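Minor fimbrium subunit Mfa5 (Porphyromonas gingivalis ATCC 33277, PDB 6TO1) serves as an accessory, tip-located subunit of the minor (Mfa1) fimbriae, type V pili through which the bacterium forms biofilms and adheres to host cells and other oral bacteria. Local coordinates at residues N107-W111 with V526-Y530; L436-N440 with E464-Y469. All blocks are in the same frame, centred on the assembly; numbering follows the deposited sequence.

Contact 1: N107-W111 with V526-Y530; sequences NPNAW and VKLGY
The carboxamide of Asn-109 bonds to the backbone of Gly-529 and Tyr-530, where the loop passes into strand 530-539. Its CB leads toward the partner segment, with CG anti to the carbonyl carbon (chi1 -62°), which brings the amide to that backbone. CG lies 3.5 Å from Tyr-530 O. OD1 accepts two backbone N-H groups: Gly-529 N, 2.8 Å from OD1, lies nearly in line with the C=O bond, whereas Tyr-530 N, 3.0 Å from OD1, sits in the carbonyl plane on a lone pair. ND2 completes the grip by donating to Tyr-530 O at 2.8 Å (N-H...O 156°), with that oxygen slightly out of the amide plane. Asparagine suits the place because one flat group both accepts and donates; three bonds fix its rotation. Behind it, Asn-107 OD1 takes the N-H of Asn-109 at 2.8 Å, an Asx turn, and the same OD1 is also reached, weakly, by Asn-109 ND2.

Apolar groups pack on either side of Asn-109 in sequence. The compact ring of Pro-108 meets Tyr-530 obliquely, CB to CD2 3.6 Å. Trp-111 offers a broad indole face to Val-526, whose CG1 makes a CH-pi contact 3.6 Å from the centroid of the five-membered ring, while Lys-527 O lies in plane at the indole edge, beside CZ2.

Leu-475 of helix 475-480 touches both Asn-109 and Leu-528. Trp-111 is backbone-bonded to Ile-471 of strand 463-473. The contact itself joins the start of strand 110-119 to the link between strands 525-526 and 530-539.

Contact 2: L436-N440 with E464-Y469; sequences LNVSN and EATITY
Ser-439 OG donates to Asn-440 OD1 at 2.6 Å and accepts the backbone N-H of Thr-466, the N lying 2.9 Å from OG on a nearly straight path (N-H...O 166°). With these bonds a short antiparallel beta pairing ends: strand 437-438 runs along strand 463-473, and at Ser-439 a hydroxyl stands in for a backbone carbonyl. The chi1 of 74° sets OG between the backbone N and the carbonyl carbon of its own residue, turned to the neighbouring strand. Serine suits the spot, being small enough to come close and able to donate and accept at once. Its backbone N still bonds Thr-466 O, so Thr-466 is held at both N and O by one residue.

Further along, Asn-437 and Thr-468 form a hydrogen-bonded pair with reciprocal N-H...O bonds. Val-438 and Ile-467 make the next, non-hydrogen-bonded pair; their side chains lie alongside each other, CG2 to CG2 3.9 Å, and the branched chains both touch Trp-454 and Val-443. Leu-436 likewise runs beside Tyr-469, CG to CB 3.8 Å, and the tyrosine hydroxyl bonds Asp-415. This apolar side faces strands 442-446 and 451-455.

The face bearing Asn-437, Thr-466 and Thr-468 is polar, as fits the exposed Asn-437. Thr-468 OG1 also bonds Thr-114 OG1 of strand 110-119, which flanks strand 463-473 in the sheet. Between Thr-466 and Thr-468 sits a water that donates to Asn-437 O and hydrogen-bonds both hydroxyls, 2.8 Å from Thr-466 OG1 and 2.9 Å from Thr-468 OG1.

Contacts 1 and 2 meet one antiparallel sheet through two neighbouring strands. Contact 1 lies at the beginning of strand 110-119, contact 2 on strand 463-473, and these strands are paired with each other, joined by backbone bonds such as Trp-111 with Ile-471 and Tyr-469 with Val-113. The centres of the two contacts are 22 Å apart, yet their nearest atoms come within about 4 Å without touching. They differ in sequence reach: 436-440 and 464-469 are close in the chain, whereas 107-111 and 526-530 bracket all of contact 2 and the von Willebrand factor type A region, which carries the magnesium site at Ser-135, Ser-137 and Thr-207. Neither contact supplies a ligand to that metal or to the calcium.

Contact 1: N107-W111 with V526-Y530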
loop_
_atom_site.group_PDB
_atom_site.type_symbol
_atom_site.label_atom_id
_atom_site.label_comp_id
_atom_site.label_asym_id
_atom_site.label_seq_id
_atom_site.Cartn_x
_atom_site.Cartn_y
_atom_site.Cartn_z
ATOM N N ASN A 107 -1.062 -33.415 -22.818
ATOM C CA ASN A 107 -1.552 -34.173 -21.672
ATOM C C ASN A 107 -2.771 -33.438 -21.154
ATOM O O ASN A 107 -2.638 -32.328 -20.622
ATOM C CB ASN A 107 -0.474 -34.319 -20.602
ATOM C CG ASN A 107 -0.946 -35.128 -19.396
ATOM O OD1 ASN A 107 -2.151 -35.342 -19.178
ATOM N ND2 ASN A 107 0.017 -35.582 -18.594
ATOM N N PRO A 108 -3.971 -34.020 -21.288
ATOM C CA PRO A 108 -5.177 -33.303 -20.871
ATOM C C PRO A 108 -5.264 -33.101 -19.377
ATOM O O PRO A 108 -6.093 -32.301 -18.933
ATOM C CB PRO A 108 -6.313 -34.197 -21.376
ATOM C CG PRO A 108 -5.708 -35.564 -21.356
ATOM C CD PRO A 108 -4.282 -35.379 -21.778
ATOM N N ASN A 109 -4.477 -33.831 -18.588
ATOM C CA ASN A 109 -4.441 -33.632 -17.132
ATOM C C ASN A 109 -3.509 -32.451 -16.886
ATOM O O ASN A 109 -2.334 -32.595 -16.559
ATOM C CB ASN A 109 -3.972 -34.895 -16.421
ATOM C CG ASN A 109 -4.922 -36.079 -16.643
ATOM O OD1 ASN A 109 -6.051 -36.096 -16.164
ATOM N ND2 ASN A 109 -4.434 -37.093 -17.342
ATOM N N ALA A 110 -4.045 -31.250 -17.096
ATOM C CA ALA A 110 -3.242 -30.040 -17.072
ATOM C C ALA A 110 -4.011 -28.941 -16.355
ATOM O O ALA A 110 -5.222 -28.799 -16.529
ATOM C CB ALA A 110 -2.873 -29.578 -18.482
ATOM N N TRP A 111 -3.286 -28.153 -15.571
ATOM C CA TRP A 111 -3.877 -27.046 -14.830
ATOM C C TRP A 111 -2.926 -25.868 -14.901
ATOM O O TRP A 111 -1.704 -26.031 -14.868
ATOM C CB TRP A 111 -4.128 -27.408 -13.353
ATOM C CG TRP A 111 -5.079 -28.549 -13.143
ATOM C CD1 TRP A 111 -6.408 -28.466 -12.838
ATOM C CD2 TRP A 111 -4.766 -29.954 -13.194
ATOM N NE1 TRP A 111 -6.941 -29.727 -12.717
ATOM C CE2 TRP A 111 -5.950 -30.653 -12.933
ATOM C CE3 TRP A 111 -3.600 -30.676 -13.447
ATOM C CZ2 TRP A 111 -6.000 -32.043 -12.918
ATOM C CZ3 TRP A 111 -3.658 -32.045 -13.432
ATOM C CH2 TRP A 111 -4.842 -32.710 -13.166
ATOM N N VAL A 526 -6.764 -31.178 -6.868
ATOM C CA VAL A 526 -7.201 -31.566 -8.199
ATOM C C VAL A 526 -7.354 -33.084 -8.258
ATOM O O VAL A 526 -6.646 -33.834 -7.573
ATOM C CB VAL A 526 -6.242 -31.102 -9.323
ATOM C CG1 VAL A 526 -6.088 -29.582 -9.326
ATOM C CG2 VAL A 526 -4.907 -31.747 -9.193
ATOM N N LYS A 527 -8.295 -33.516 -9.086
ATOM C CA LYS A 527 -8.438 -34.922 -9.483
ATOM C C LYS A 527 -8.200 -35.053 -10.983
ATOM O O LYS A 527 -8.654 -34.219 -11.776
ATOM C CB LYS A 527 -9.827 -35.447 -9.104
ATOM C CG LYS A 527 -10.083 -35.450 -7.608
ATOM C CD LYS A 527 -11.541 -35.795 -7.246
ATOM C CE LYS A 527 -11.749 -35.642 -5.737
ATOM N NZ LYS A 527 -13.144 -35.862 -5.305
ATOM N N LEU A 528 -7.459 -36.094 -11.363
ATOM C CA LEU A 528 -7.165 -36.332 -12.768
ATOM C C LEU A 528 -8.458 -36.572 -13.545
ATOM O O LEU A 528 -9.418 -37.149 -13.031
ATOM C CB LEU A 528 -6.241 -37.545 -12.914
ATOM C CG LEU A 528 -4.751 -37.264 -12.850
ATOM C CD1 LEU A 528 -4.436 -36.672 -11.489
ATOM C CD2 LEU A 528 -3.991 -38.544 -13.044
ATOM N N GLY A 529 -8.479 -36.104 -14.790
ATOM C CA GLY A 529 -9.640 -36.280 -15.643
ATOM C C GLY A 529 -9.513 -37.414 -16.659
ATOM O O GLY A 529 -10.528 -37.868 -17.192
ATOM N N TYR A 530 -8.289 -37.866 -16.935
ATOM C CA TYR A 530 -8.028 -38.899 -17.942
ATOM C C TYR A 530 -6.933 -39.856 -17.507
ATOM O O TYR A 530 -5.883 -39.438 -17.024
ATOM C CB TYR A 530 -7.615 -38.267 -19.300
ATOM C CG TYR A 530 -8.701 -37.372 -19.836
ATOM C CD1 TYR A 530 -9.694 -37.864 -20.676
ATOM C CD2 TYR A 530 -8.787 -36.040 -19.429
ATOM C CE1 TYR A 530 -10.720 -37.053 -21.109
ATOM C CE2 TYR A 530 -9.798 -35.232 -19.856
ATOM C CZ TYR A 530 -10.759 -35.730 -20.696
ATOM O OH TYR A 530 -11.764 -34.903 -21.118
#

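Contact 2: L436-N440 with E464-Y469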
loop_
_atom_site.group_PDB
_atom_site.type_symbol
_atom_site.label_atom_id
_atom_site.label_comp_id
_atom_site.label_asym_id
_atom_site.label_seq_id
_atom_site.Cartn_x
_atom_site.Cartn_y
_atom_site.Cartn_z
ATOM N N LEU A 436 7.722 -18.856 -17.662
ATOM C CA LEU A 436 6.468 -18.662 -16.948
ATOM C C LEU A 436 5.865 -17.313 -17.328
ATOM O O LEU A 436 6.505 -16.476 -17.962
ATOM C CB LEU A 436 6.690 -18.691 -15.431
ATOM C CG LEU A 436 6.826 -20.048 -14.766
ATOM C CD1 LEU A 436 7.917 -20.873 -15.403
ATOM C CD2 LEU A 436 7.121 -19.881 -13.275
ATOM N N ASN A 437 4.624 -17.084 -16.913
ATOM C CA ASN A 437 3.998 -15.766 -17.025
ATOM C C ASN A 437 4.188 -15.073 -15.677
ATOM O O ASN A 437 3.578 -15.475 -14.681
ATOM C CB ASN A 437 2.523 -15.904 -17.395
ATOM C CG ASN A 437 1.823 -14.568 -17.525
ATOM O OD1 ASN A 437 2.448 -13.506 -17.462
ATOM N ND2 ASN A 437 0.506 -14.616 -17.711
ATOM N N VAL A 438 5.040 -14.048 -15.646
ATOM C CA VAL A 438 5.461 -13.383 -14.411
ATOM C C VAL A 438 5.228 -11.886 -14.565
ATOM O O VAL A 438 5.830 -11.262 -15.442
ATOM C CB VAL A 438 6.947 -13.654 -14.113
ATOM C CG1 VAL A 438 7.399 -12.870 -12.880
ATOM C CG2 VAL A 438 7.195 -15.119 -13.939
ATOM N N SER A 439 4.376 -11.306 -13.712
ATOM C CA SER A 439 4.026 -9.897 -13.884
ATOM C C SER A 439 5.104 -8.967 -13.345
ATOM O O SER A 439 5.275 -7.863 -13.866
ATOM C CB SER A 439 2.687 -9.596 -13.212
ATOM O OG SER A 439 2.840 -9.556 -11.803
ATOM N N ASN A 440 5.843 -9.401 -12.330
ATOM C CA ASN A 440 6.778 -8.566 -11.594
ATOM C C ASN A 440 7.882 -9.475 -11.069
ATOM O O ASN A 440 7.592 -10.550 -10.541
ATOM C CB ASN A 440 6.122 -7.864 -10.390
ATOM C CG ASN A 440 5.029 -6.894 -10.781
ATOM O OD1 ASN A 440 3.878 -7.274 -11.022
ATOM N ND2 ASN A 440 5.373 -5.615 -10.807
ATOM N N GLU A 464 -1.725 -5.662 -8.065
ATOM C CA GLU A 464 -1.634 -7.110 -7.933
ATOM C C GLU A 464 -0.437 -7.607 -8.730
ATOM O O GLU A 464 -0.137 -7.081 -9.806
ATOM C CB GLU A 464 -2.917 -7.820 -8.401
ATOM C CG GLU A 464 -3.180 -7.806 -9.893
ATOM C CD GLU A 464 -4.065 -8.970 -10.351
ATOM O OE1 GLU A 464 -3.706 -9.663 -11.337
ATOM O OE2 GLU A 464 -5.118 -9.195 -9.722
ATOM N N ALA A 465 0.239 -8.616 -8.185
ATOM C CA ALA A 465 1.362 -9.283 -8.829
ATOM C C ALA A 465 1.025 -10.769 -8.956
ATOM O O ALA A 465 0.407 -11.359 -8.059
ATOM C CB ALA A 465 2.651 -9.074 -8.034
ATOM N N THR A 466 1.380 -11.364 -10.092
ATOM C CA THR A 466 1.023 -12.761 -10.315
ATOM C C THR A 466 2.137 -13.497 -11.038
ATOM O O THR A 466 2.929 -12.908 -11.775
ATOM C CB THR A 466 -0.260 -12.914 -11.156
ATOM O OG1 THR A 466 -0.072 -12.247 -12.419
ATOM C CG2 THR A 466 -1.437 -12.369 -10.450
ATOM N N ILE A 467 2.231 -14.793 -10.742
ATOM C CA ILE A 467 2.937 -15.739 -11.584
ATOM C C ILE A 467 1.927 -16.822 -11.932
ATOM O O ILE A 467 1.043 -17.162 -11.131
ATOM C CB ILE A 467 4.188 -16.368 -10.947
ATOM C CG1 ILE A 467 3.835 -17.226 -9.745
ATOM C CG2 ILE A 467 5.217 -15.287 -10.587
ATOM C CD1 ILE A 467 5.039 -17.959 -9.201
ATOM N N THR A 468 2.065 -17.366 -13.143
ATOM C CA THR A 468 1.218 -18.452 -13.603
ATOM C C THR A 468 2.106 -19.439 -14.354
ATOM O O THR A 468 2.930 -19.031 -15.175
ATOM C CB THR A 468 0.104 -17.958 -14.520
ATOM O OG1 THR A 468 -0.731 -17.035 -13.817
ATOM C CG2 THR A 468 -0.744 -19.126 -15.016
ATOM N N TYR A 469 1.934 -20.720 -14.043
ATOM C CA TYR A 469 2.660 -21.821 -14.669
ATOM C C TYR A 469 1.703 -22.985 -14.855
ATOM O O TYR A 469 0.755 -23.156 -14.087
ATOM C CB TYR A 469 3.880 -22.252 -13.826
ATOM C CG TYR A 469 3.588 -22.668 -12.399
ATOM C CD1 TYR A 469 3.336 -23.996 -12.080
ATOM C CD2 TYR A 469 3.570 -21.735 -11.352
ATOM C CE1 TYR A 469 3.066 -24.394 -10.773
ATOM C CE2 TYR A 469 3.293 -22.139 -10.028
ATOM C CZ TYR A 469 3.056 -23.461 -9.743
ATOM O OH TYR A 469 2.796 -23.891 -8.454
HETATM O O HOH W 1 0.556 -14.478 -14.070
HETATM O O HOH W 2 2.473 -5.149 -9.726
#